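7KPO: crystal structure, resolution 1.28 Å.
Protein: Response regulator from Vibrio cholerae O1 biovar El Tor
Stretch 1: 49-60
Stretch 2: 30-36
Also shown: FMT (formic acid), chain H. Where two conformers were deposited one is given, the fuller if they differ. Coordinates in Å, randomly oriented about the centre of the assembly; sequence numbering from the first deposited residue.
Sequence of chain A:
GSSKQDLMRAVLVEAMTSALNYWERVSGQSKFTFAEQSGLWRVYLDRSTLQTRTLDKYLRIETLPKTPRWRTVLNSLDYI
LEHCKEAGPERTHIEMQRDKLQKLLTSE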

# COMPACT_ATOMS: atom_id res chain seq x y z
N THR A 49 -9.05 -17.68 29.34
CA THR A 49 -8.11 -16.71 28.71
C THR A 49 -8.73 -16.18 27.40
O THR A 49 -9.36 -16.98 26.69
CB THR A 49 -6.75 -17.37 28.43
OG1 THR A 49 -6.23 -17.88 29.65
CG2 THR A 49 -5.74 -16.43 27.81
N LEU A 50 -8.56 -14.88 27.11
CA LEU A 50 -9.11 -14.30 25.85
C LEU A 50 -8.28 -14.80 24.67
O LEU A 50 -7.05 -14.69 24.73
CB LEU A 50 -9.10 -12.76 25.90
CG LEU A 50 -10.02 -12.11 26.93
CD1 LEU A 50 -9.96 -10.59 26.81
CD2 LEU A 50 -11.46 -12.58 26.77
N GLN A 51 -8.95 -15.31 23.64
CA GLN A 51 -8.23 -15.86 22.46
C GLN A 51 -8.98 -15.51 21.17
O GLN A 51 -10.22 -15.46 21.19
CB GLN A 51 -8.14 -17.39 22.52
CG GLN A 51 -7.49 -17.94 23.78
CD GLN A 51 -6.00 -17.68 23.87
OE1 GLN A 51 -5.37 -17.20 22.94
NE2 GLN A 51 -5.42 -18.04 25.01
N THR A 52 -8.23 -15.28 20.09
CA THR A 52 -8.81 -15.07 18.74
C THR A 52 -8.93 -16.48 18.16
O THR A 52 -8.22 -16.80 17.22
CB THR A 52 -7.95 -14.09 17.94
OG1 THR A 52 -6.61 -14.58 17.93
CG2 THR A 52 -7.94 -12.70 18.52
N ARG A 53 -9.83 -17.26 18.74
CA ARG A 53 -9.98 -18.71 18.43
C ARG A 53 -10.11 -18.99 16.93
O ARG A 53 -9.39 -19.90 16.46
CB ARG A 53 -11.18 -19.28 19.20
CG ARG A 53 -11.27 -20.80 19.18
CD ARG A 53 -12.46 -21.28 19.98
NE ARG A 53 -13.71 -20.81 19.40
CZ ARG A 53 -14.90 -20.90 19.98
NH1 ARG A 53 -15.98 -20.45 19.37
NH2 ARG A 53 -15.00 -21.43 21.19
N THR A 54 -10.99 -18.30 16.22
CA THR A 54 -11.16 -18.62 14.78
C THR A 54 -9.97 -18.11 13.97
O THR A 54 -9.46 -18.86 13.12
CB THR A 54 -12.50 -18.10 14.26
OG1 THR A 54 -13.51 -18.59 15.14
CG2 THR A 54 -12.77 -18.53 12.84
N LEU A 55 -9.53 -16.87 14.21
CA LEU A 55 -8.36 -16.33 13.48
C LEU A 55 -7.17 -17.30 13.62
O LEU A 55 -6.47 -17.54 12.64
CB LEU A 55 -8.01 -14.96 14.08
CG LEU A 55 -6.71 -14.33 13.60
CD1 LEU A 55 -6.71 -14.14 12.09
CD2 LEU A 55 -6.47 -13.01 14.31
N ASP A 56 -6.97 -17.84 14.82
CA ASP A 56 -5.81 -18.73 15.07
C ASP A 56 -5.83 -19.93 14.13
O ASP A 56 -4.75 -20.42 13.79
CB ASP A 56 -5.77 -19.17 16.53
CG ASP A 56 -5.48 -18.05 17.51
OD1 ASP A 56 -5.17 -16.93 17.06
OD2 ASP A 56 -5.55 -18.31 18.72
N LYS A 57 -7.01 -20.39 13.72
CA LYS A 57 -7.11 -21.58 12.83
C LYS A 57 -6.51 -21.27 11.46
O LYS A 57 -6.10 -22.22 10.77
CB LYS A 57 -8.58 -22.00 12.67
CG LYS A 57 -9.24 -22.49 13.95
CD LYS A 57 -10.69 -22.89 13.77
CE LYS A 57 -11.31 -23.36 15.07
NZ LYS A 57 -12.71 -23.78 14.89
N TYR A 58 -6.43 -20.00 11.08
CA TYR A 58 -5.94 -19.60 9.74
C TYR A 58 -4.42 -19.50 9.70
O TYR A 58 -3.88 -19.21 8.62
CB TYR A 58 -6.57 -18.25 9.35
CG TYR A 58 -8.01 -18.35 8.94
CD1 TYR A 58 -9.02 -18.59 9.86
CD2 TYR A 58 -8.38 -18.17 7.62
CE1 TYR A 58 -10.34 -18.68 9.47
CE2 TYR A 58 -9.70 -18.26 7.21
CZ TYR A 58 -10.69 -18.52 8.14
OH TYR A 58 -11.99 -18.59 7.74
N LEU A 59 -3.74 -19.82 10.80
CA LEU A 59 -2.27 -19.61 10.87
C LEU A 59 -1.52 -20.93 10.64
O LEU A 59 -0.29 -20.89 10.64
CB LEU A 59 -1.93 -18.96 12.21
CG LEU A 59 -2.71 -17.68 12.53
CD1 LEU A 59 -2.25 -17.08 13.85
CD2 LEU A 59 -2.59 -16.66 11.41
N ARG A 60 -2.25 -22.03 10.44
CA ARG A 60 -1.64 -23.35 10.16
C ARG A 60 -2.51 -24.05 9.12
O ARG A 60 -3.74 -24.02 9.25
CB ARG A 60 -1.53 -24.22 11.42
CG ARG A 60 -0.65 -23.63 12.51
CD ARG A 60 -0.53 -24.47 13.78
NE ARG A 60 0.22 -25.71 13.64
CZ ARG A 60 -0.27 -26.95 13.74
NH1 ARG A 60 -1.55 -27.16 14.00
NH2 ARG A 60 0.54 -27.99 13.60
C FMT H . -14.96 -15.50 14.12
O1 FMT H . -13.90 -14.90 14.24
O2 FMT H . -15.39 -16.46 14.92
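Stretch 2 30-36: SKFTFAE

One carboxylate oxygen organises the polar half of this contact: OD1 of Asp56 accepts a hydrogen bond from OG1 of Thr52 within its own stretch, at 2.9 Å, and from NZ of Lys31 across the gap, at 2.7 Å, the latter also a salt bridge. Asp56 points its CA-to-CB bond sideways, yet the m rotamer brings the carboxylate within reach of the lysine.

Stretch 2 is the simpler backbone. After Ser30 at the N-cap position it runs as helix from Lys31 to Glu36, with Phe34 N to Ser30 O (3.0 Å) and Ala35 N to Lys31 O (3.1 Å) among its bonds. Stretch 1 passes from a strand ending at Gln51, through Thr52, into a short, weakly bonded helix of about residues 53-57. The two helix axes cross at 113° and come no closer than 11.0 Å, so side chains must span the space between them. The backbones draw nearest before the short helix, where the CA atoms of Thr52 and Phe32 lie 6.3 Å apart.

Thr52, buried and in the p rotamer, serves both chemistries. Its CG2 packs 3.5 Å from CB of Ala35, whose CA-to-CB bond points toward stretch 1, while its OG1 lies 3.4 Å from CE of Lys31. Lys31 in turn is more than a charge: its aliphatic chain, bent at chi3 (p), offers CG to CD2 of Leu55 at 3.7 Å and CD to CD1 of Leu59 at 4.2 Å. Leu55 CD2 also meets the edge of the Phe34 ring at CD2, 4.2 Å away. Within the strand, Leu50 CB approaches CE2 of Phe32 obliquely, at 3.9 Å.

The rule to read here is economical: a long lysine covers leucines with its methylenes and delivers its ammonium to an aspartate that also accepts a hydrogen bond from a threonine.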

# COMPACT_ATOMS: atom_id res chain seq x y z
N SER A 30 -0.63 -6.33 19.56
CA SER A 30 -0.79 -7.81 19.48
C SER A 30 -1.75 -8.24 18.38
O SER A 30 -2.48 -7.41 17.81
CB SER A 30 -1.31 -8.30 20.80
OG SER A 30 -2.60 -7.76 21.05
N LYS A 31 -1.76 -9.55 18.12
CA LYS A 31 -2.73 -10.19 17.21
C LYS A 31 -4.13 -9.94 17.79
O LYS A 31 -5.06 -9.59 17.04
CB LYS A 31 -2.45 -11.69 17.12
CG LYS A 31 -3.53 -12.53 16.46
CD LYS A 31 -3.25 -14.02 16.50
CE LYS A 31 -3.18 -14.56 17.92
NZ LYS A 31 -2.80 -15.99 17.96
N PHE A 32 -4.25 -10.08 19.10
CA PHE A 32 -5.54 -9.83 19.78
C PHE A 32 -6.06 -8.45 19.40
O PHE A 32 -7.28 -8.35 19.09
CB PHE A 32 -5.40 -9.93 21.30
CG PHE A 32 -6.64 -9.49 22.03
CD1 PHE A 32 -6.86 -8.16 22.33
CD2 PHE A 32 -7.60 -10.42 22.40
CE1 PHE A 32 -8.01 -7.76 22.99
CE2 PHE A 32 -8.75 -10.02 23.08
CZ PHE A 32 -8.95 -8.69 23.37
N THR A 33 -5.17 -7.43 19.46
CA THR A 33 -5.51 -6.02 19.17
C THR A 33 -5.91 -5.86 17.70
O THR A 33 -6.83 -5.08 17.42
CB THR A 33 -4.38 -5.08 19.58
OG1 THR A 33 -4.27 -5.22 20.99
CG2 THR A 33 -4.64 -3.64 19.20
N PHE A 34 -5.21 -6.53 16.79
CA PHE A 34 -5.64 -6.47 15.38
C PHE A 34 -7.11 -6.91 15.27
O PHE A 34 -7.91 -6.21 14.63
CB PHE A 34 -4.75 -7.34 14.49
CG PHE A 34 -5.47 -7.76 13.23
CD1 PHE A 34 -5.80 -6.83 12.27
CD2 PHE A 34 -5.87 -9.07 13.07
CE1 PHE A 34 -6.52 -7.21 11.14
CE2 PHE A 34 -6.58 -9.45 11.94
CZ PHE A 34 -6.90 -8.52 10.98
N ALA A 35 -7.45 -8.03 15.90
CA ALA A 35 -8.83 -8.58 15.82
C ALA A 35 -9.82 -7.63 16.48
O ALA A 35 -10.86 -7.33 15.88
CB ALA A 35 -8.88 -9.93 16.52
N GLU A 36 -9.49 -7.19 17.68
CA GLU A 36 -10.40 -6.34 18.47
C GLU A 36 -10.59 -4.98 17.80
O GLU A 36 -11.75 -4.54 17.66
CB GLU A 36 -9.82 -6.21 19.87
CG GLU A 36 -10.68 -5.38 20.78
CD GLU A 36 -12.08 -5.93 20.96
OE1 GLU A 36 -12.21 -7.17 21.07
OE2 GLU A 36 -13.03 -5.13 20.98